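Local coordinates for protein aphrodisin (Mesocricetus auratus, PDB 1E5P) that acts as an aphrodisiac pheromone that elicits copulatory behaviour in male hamsters, and is a lipocalin of the odorant-binding kind, at residues D18-E21 against K22-G26; E122-I125 against L126-A130. All blocks are in the same frame, centred on the assembly; numbering follows the deposited sequence. Where two conformers were deposited one is given.

The two contacts lie on one lipocalin chain, an antiparallel beta-barrel with a single main helix packed against its outside. Contact 1 is the turn at 18-26, in the loop between strands 8-17 and 32-39. Contact 2 is the middle of helix 120-132, which follows strand 105-113. Their centres are about 19 Å apart and their nearest atoms about 9 Å, so they do not touch. Strand 105-113 connects them through the sheet: K22 touches its T106, while L126 and F129 reach its I109. Each adds an apolar pair to its backbone bonds, L20 with I23 and I125 with F129. Contact 1 is partly buried, and contact 2 is a surface contact.

Contact 1 of 2, residues D18-E21 against K22-G26; sequences DNLE and KIEEG
N19 and L20 receive backbone bonds from K22, I23 and E24 in two overlapping type I beta-turns. The turns lie in the first long loop of this lipocalin barrel, between strands 8-17 and 32-39. K22 N donates to N19 O at 3.0 Å, which closes the first bend. I23 N donates to L20 O, also at 3.0 Å and fairly straight, with an N-H...O angle of 159°. L20 O takes a second, weak bond from E24 N at 3.2 Å, so one carbonyl accepts two successive amides. E21 O is satisfied by a water, which donates to it at 2.7 Å. The same water reaches E25 O more weakly.

The side chains follow the turn. L20 has CG anti to the backbone N (chi1 -178°), and this carries its CD1 methyl to 4.1 Å from I23 CG1. The L20 and I23 side chains cross at about a right angle, and both also touch L141 of strand 140-142. The E24 chain crosses L20 at a slant, and its CG lies near L20 O. Cutting L20 back to an alanine is likely to open a gap beside I23 and L141 and leave the E24 chain freer to move. K22 bends at chi2 and leads away from the turn to a salt bridge with D100. D18 OD1 accepts the amide of N107. In one of the two conformers of E24, its carboxylate oxygen OE2 rests 3.7 Å from L20 CG.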
ATOM      1  N   ASP A  18       0.659   2.298  12.114  1.00 21.10           N
ATOM      2  CA  ASP A  18       0.628   2.528  13.581  1.00 21.71           C
ATOM      3  C   ASP A  18       0.955   1.257  14.332  1.00 21.84           C
ATOM      4  O   ASP A  18       1.497   1.344  15.467  0.50 20.60           O
ATOM      5  CB  ASP A  18      -0.654   3.203  14.016  1.00 24.32           C
ATOM      6  CG  ASP A  18      -1.926   2.460  13.680  1.00 25.75           C
ATOM      7  OD1 ASP A  18      -1.845   1.440  12.985  1.00 24.03           O
ATOM      8  OD2 ASP A  18      -3.021   2.914  14.106  1.00 28.68           O
ATOM      9  N   ASN A  19       0.673   0.074  13.807  1.00 21.63           N
ATOM     10  CA  ASN A  19       1.036  -1.213  14.432  1.00 21.67           C
ATOM     11  C   ASN A  19       2.222  -1.731  13.638  1.00 22.04           C
ATOM     12  O   ASN A  19       2.122  -2.411  12.610  1.00 22.06           O
ATOM     13  CB  ASN A  19      -0.160  -2.178  14.411  1.00 20.63           C
ATOM     14  CG  ASN A  19      -1.332  -1.668  15.212  1.00 21.26           C
ATOM     15  OD1 ASN A  19      -2.512  -1.852  14.847  1.00 23.93           O
ATOM     16  ND2 ASN A  19      -1.093  -0.994  16.340  1.00 19.86           N
ATOM     17  N   LEU A  20       3.432  -1.418  14.109  1.00 22.06           N
ATOM     18  CA  LEU A  20       4.641  -1.677  13.317  1.00 22.65           C
ATOM     19  C   LEU A  20       4.872  -3.115  12.973  1.00 21.84           C
ATOM     20  O   LEU A  20       5.347  -3.441  11.859  1.00 22.35           O
ATOM     21  CB  LEU A  20       5.813  -1.008  14.037  1.00 25.31           C
ATOM     22  CG  LEU A  20       7.197  -1.075  13.405  1.00 29.21           C
ATOM     23  CD1 LEU A  20       7.200  -0.431  12.035  1.00 30.70           C
ATOM     24  CD2 LEU A  20       8.224  -0.412  14.336  1.00 31.23           C
ATOM     25  N   GLU A  21       4.499  -4.055  13.861  1.00 20.93           N
ATOM     26  CA  GLU A  21       4.746  -5.456  13.590  1.00 22.55           C
ATOM     27  C   GLU A  21       4.008  -5.931  12.337  1.00 21.84           C
ATOM     28  O   GLU A  21       4.444  -6.891  11.714  1.00 22.39           O
ATOM     29  CB  GLU A  21       4.404  -6.359  14.767  1.00 24.71           C
ATOM     30  CG  GLU A  21       2.969  -6.427  15.180  0.50 22.91           C
ATOM     31  CD  GLU A  21       2.380  -5.259  15.911  0.50 21.90           C
ATOM     32  OE1 GLU A  21       3.127  -4.382  16.406  0.40 20.58           O
ATOM     33  OE2 GLU A  21       1.115  -5.240  15.966  0.50 20.52           O
ATOM     34  N   LYS A  22       2.922  -5.254  11.957  1.00 21.04           N
ATOM     35  CA  LYS A  22       2.182  -5.675  10.766  1.00 20.43           C
ATOM     36  C   LYS A  22       2.969  -5.509   9.468  1.00 20.63           C
ATOM     37  O   LYS A  22       2.686  -6.191   8.461  1.00 20.76           O
ATOM     38  CB  LYS A  22       0.906  -4.829  10.651  1.00 20.73           C
ATOM     39  CG  LYS A  22      -0.169  -5.114  11.687  1.00 22.45           C
ATOM     40  CD  LYS A  22      -0.917  -6.406  11.338  1.00 23.07           C
ATOM     41  CE  LYS A  22      -2.087  -6.655  12.311  1.00 21.58           C
ATOM     42  NZ  LYS A  22      -2.825  -7.887  11.887  1.00 21.21           N
ATOM     43  N   ILE A  23       3.938  -4.593   9.454  1.00 18.75           N
ATOM     44  CA  ILE A  23       4.650  -4.255   8.225  1.00 19.03           C
ATOM     45  C   ILE A  23       6.132  -4.578   8.251  1.00 19.84           C
ATOM     46  O   ILE A  23       6.837  -4.357   7.252  1.00 19.02           O
ATOM     47  CB  ILE A  23       4.408  -2.788   7.828  1.00 18.96           C
ATOM     48  CG1 ILE A  23       4.833  -1.798   8.928  1.00 18.94           C
ATOM     49  CG2 ILE A  23       2.929  -2.573   7.529  1.00 20.27           C
ATOM     50  CD1 ILE A  23       5.039  -0.379   8.400  1.00 20.16           C
ATOM     51  N   GLU A  24       6.607  -5.072   9.411  1.00 20.79           N
ATOM     52  CA  GLU A  24       8.018  -5.515   9.410  1.00 21.99           C
ATOM     53  C   GLU A  24       8.141  -6.846   8.677  1.00 21.57           C
ATOM     54  O   GLU A  24       7.143  -7.448   8.269  1.00 21.68           O
ATOM     55  CB  GLU A  24       8.463  -5.682  10.866  1.00 25.63           C
ATOM     56  CG  GLU A  24       8.423  -4.292  11.532  1.00 32.52           C
ATOM     57  CD  GLU A  24       9.327  -4.263  12.740  1.00 37.29           C
ATOM     58  OE1 GLU A  24       9.206  -5.217  13.540  0.50 37.76           O
ATOM     59  OE2 GLU A  24      10.131  -3.320  12.878  0.50 39.77           O
ATOM     60  N   GLU A  25       9.374  -7.303   8.475  1.00 22.23           N
ATOM     61  CA  GLU A  25       9.574  -8.626   7.861  1.00 24.59           C
ATOM     62  C   GLU A  25       8.768  -9.641   8.697  1.00 25.46           C
ATOM     63  O   GLU A  25       8.786  -9.608   9.915  0.50 24.61           O
ATOM     64  CB  GLU A  25      11.067  -8.976   7.960  1.00 25.86           C
ATOM     65  CG  GLU A  25      11.498 -10.278   7.354  1.00 27.22           C
ATOM     66  CD  GLU A  25      12.955 -10.639   7.616  0.70 26.05           C
ATOM     67  OE1 GLU A  25      13.643  -9.876   8.307  0.50 24.63           O
ATOM     68  OE2 GLU A  25      13.395 -11.711   7.137  0.50 25.30           O
ATOM     69  N   GLY A  26       8.020 -10.490   8.018  1.00 27.91           N
ATOM     70  CA  GLY A  26       7.192 -11.490   8.656  1.00 27.33           C
ATOM     71  C   GLY A  26       5.754 -11.041   8.869  1.00 25.89           C
ATOM     72  O   GLY A  26       4.870 -11.848   9.135  0.50 24.40           O
TER
HETATM   73  O   HOH W   1       6.456  -8.662  12.290  1.00 44.68           O

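Contact 2 of 2, residues E122-I125 against L126-A130; sequences ENEI and LVQFA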
ATOM      1  N   GLU A 122       9.233  14.345  -1.851  1.00 26.43           N
ATOM      2  CA  GLU A 122       8.296  13.217  -1.624  1.00 25.61           C
ATOM      3  C   GLU A 122       8.327  12.768  -0.187  1.00 25.41           C
ATOM      4  O   GLU A 122       7.298  12.438   0.411  1.00 24.96           O
ATOM      5  CB  GLU A 122       8.656  12.110  -2.615  1.00 25.73           C
ATOM      6  CG  GLU A 122       8.213  12.485  -4.031  1.00 26.52           C
ATOM      7  CD  GLU A 122       8.879  11.678  -5.110  1.00 29.19           C
ATOM      8  OE1 GLU A 122       9.808  10.885  -4.816  1.00 27.16           O
ATOM      9  OE2 GLU A 122       8.464  11.843  -6.280  1.00 32.40           O
ATOM     10  N   ASN A 123       9.533  12.732   0.427  1.00 26.32           N
ATOM     11  CA  ASN A 123       9.601  12.399   1.853  1.00 25.94           C
ATOM     12  C   ASN A 123       8.862  13.431   2.685  1.00 25.92           C
ATOM     13  O   ASN A 123       8.189  13.106   3.669  1.00 25.77           O
ATOM     14  CB  ASN A 123      11.057  12.285   2.328  1.00 26.93           C
ATOM     15  CG  ASN A 123      11.643  10.916   2.063  0.50 27.01           C
ATOM     16  OD1 ASN A 123      11.018   9.903   2.395  0.50 26.71           O
ATOM     17  ND2 ASN A 123      12.830  10.887   1.469  0.50 28.17           N
ATOM     18  N   GLU A 124       8.953  14.729   2.360  1.00 25.66           N
ATOM     19  CA  GLU A 124       8.226  15.751   3.110  1.00 24.95           C
ATOM     20  C   GLU A 124       6.724  15.516   3.006  1.00 23.61           C
ATOM     21  O   GLU A 124       6.001  15.613   4.002  1.00 24.40           O
ATOM     22  CB  GLU A 124       8.573  17.160   2.590  1.00 26.77           C
ATOM     23  CG  GLU A 124       7.751  18.272   3.223  1.00 28.70           C
ATOM     24  CD  GLU A 124       8.020  18.431   4.710  1.00 31.86           C
ATOM     25  OE1 GLU A 124       9.021  17.902   5.208  1.00 32.32           O
ATOM     26  OE2 GLU A 124       7.209  19.091   5.393  1.00 35.79           O
ATOM     27  N   ILE A 125       6.224  15.200   1.813  1.00 23.20           N
ATOM     28  CA  ILE A 125       4.790  14.908   1.642  1.00 22.72           C
ATOM     29  C   ILE A 125       4.388  13.719   2.521  1.00 21.75           C
ATOM     30  O   ILE A 125       3.352  13.723   3.158  1.00 21.90           O
ATOM     31  CB  ILE A 125       4.459  14.608   0.169  1.00 23.12           C
ATOM     32  CG1 ILE A 125       4.603  15.909  -0.643  1.00 22.94           C
ATOM     33  CG2 ILE A 125       3.047  14.057   0.042  1.00 23.77           C
ATOM     34  CD1 ILE A 125       4.408  15.743  -2.139  1.00 24.36           C
ATOM     35  N   LEU A 126       5.216  12.689   2.542  1.00 22.70           N
ATOM     36  CA  LEU A 126       4.939  11.512   3.373  1.00 22.69           C
ATOM     37  C   LEU A 126       4.875  11.878   4.858  1.00 23.11           C
ATOM     38  O   LEU A 126       3.987  11.421   5.577  1.00 22.76           O
ATOM     39  CB  LEU A 126       6.044  10.481   3.145  1.00 23.48           C
ATOM     40  CG  LEU A 126       5.989   9.236   4.062  1.00 24.56           C
ATOM     41  CD1 LEU A 126       4.682   8.493   3.861  1.00 26.22           C
ATOM     42  CD2 LEU A 126       7.205   8.376   3.760  1.00 25.96           C
ATOM     43  N   VAL A 127       5.847  12.668   5.314  1.00 23.78           N
ATOM     44  CA  VAL A 127       5.856  13.100   6.721  1.00 26.11           C
ATOM     45  C   VAL A 127       4.613  13.893   7.045  1.00 25.77           C
ATOM     46  O   VAL A 127       4.024  13.642   8.114  1.00 27.93           O
ATOM     47  CB  VAL A 127       7.150  13.877   7.031  1.00 29.38           C
ATOM     48  CG1 VAL A 127       7.035  14.721   8.286  1.00 30.75           C
ATOM     49  CG2 VAL A 127       8.290  12.868   7.159  1.00 31.35           C
ATOM     50  N   GLN A 128       4.164  14.794   6.168  1.00 26.46           N
ATOM     51  CA  GLN A 128       2.962  15.583   6.407  1.00 26.25           C
ATOM     52  C   GLN A 128       1.768  14.646   6.542  1.00 26.80           C
ATOM     53  O   GLN A 128       0.934  14.755   7.454  1.00 26.31           O
ATOM     54  CB  GLN A 128       2.776  16.681   5.352  1.00 28.20           C
ATOM     55  CG  GLN A 128       3.835  17.780   5.389  1.00 29.66           C
ATOM     56  CD  GLN A 128       3.488  19.048   4.634  1.00 32.13           C
ATOM     57  OE1 GLN A 128       3.171  20.098   5.197  0.50 31.23           O
ATOM     58  NE2 GLN A 128       3.556  18.982   3.302  0.60 32.60           N
ATOM     59  N   PHE A 129       1.705  13.605   5.687  1.00 25.77           N
ATOM     60  CA  PHE A 129       0.609  12.636   5.778  1.00 25.59           C
ATOM     61  C   PHE A 129       0.673  11.814   7.059  1.00 25.56           C
ATOM     62  O   PHE A 129      -0.347  11.570   7.704  1.00 26.04           O
ATOM     63  CB  PHE A 129       0.592  11.723   4.552  1.00 24.95           C
ATOM     64  CG  PHE A 129       0.021  12.346   3.304  1.00 24.30           C
ATOM     65  CD1 PHE A 129      -1.134  13.098   3.367  1.00 25.11           C
ATOM     66  CD2 PHE A 129       0.618  12.152   2.068  1.00 24.50           C
ATOM     67  CE1 PHE A 129      -1.684  13.677   2.237  1.00 25.52           C
ATOM     68  CE2 PHE A 129       0.063  12.718   0.926  1.00 22.79           C
ATOM     69  CZ  PHE A 129      -1.074  13.474   1.013  1.00 23.21           C
ATOM     70  N   ALA A 130       1.872  11.393   7.449  1.00 25.88           N
ATOM     71  CA  ALA A 130       2.050  10.613   8.679  1.00 26.65           C
ATOM     72  C   ALA A 130       1.570  11.462   9.852  1.00 27.79           C
ATOM     73  O   ALA A 130       0.861  10.962  10.711  1.00 28.82           O
ATOM     74  CB  ALA A 130       3.490  10.176   8.851  1.00 26.45           C
TER
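E122, N123, E124 and I125 each accept a backbone bond from the residue four places on, in the alpha-helix 120-132 that lies against the outside of the lipocalin barrel. The bonds run from L126 N to E122 O at 3.0 Å, V127 N to N123 O at 2.9 Å, Q128 N to E124 O at 3.0 Å and F129 N to I125 O at 3.0 Å. A130 N continues the ladder to L126 O.

The apolar contact is between I125 and F129. Their side chains lie side by side and point the same way, toward strand 79-87, where both touch Y86. I125 CG2 is anti to the backbone N, which turns this methyl toward the ring. I125 CG2 is 3.4 Å from F129 CE2, beside the CD2-CE2 bond. F129 also reaches L85 and I109. L126 is buried against I109 and V111 of strand 105-113 and against L118. The helix is thus joined to the sheet by L126, I125 and F129.

The polar side chains lie elsewhere on the helix. E122 OE1 accepts the amide of T119, near the start of the helix. E124 and Q128 pair on the exposed face through van der Waals contact. The E124 chain bends at chi2 (65°), bringing its carboxylate forward along the helix, toward Q128. In one of the two conformers of Q128, carboxylate and amide planes are 43° apart, and the touching atoms are E124 OE2 and the methylene carbon CG of Q128, 3.6 Å apart.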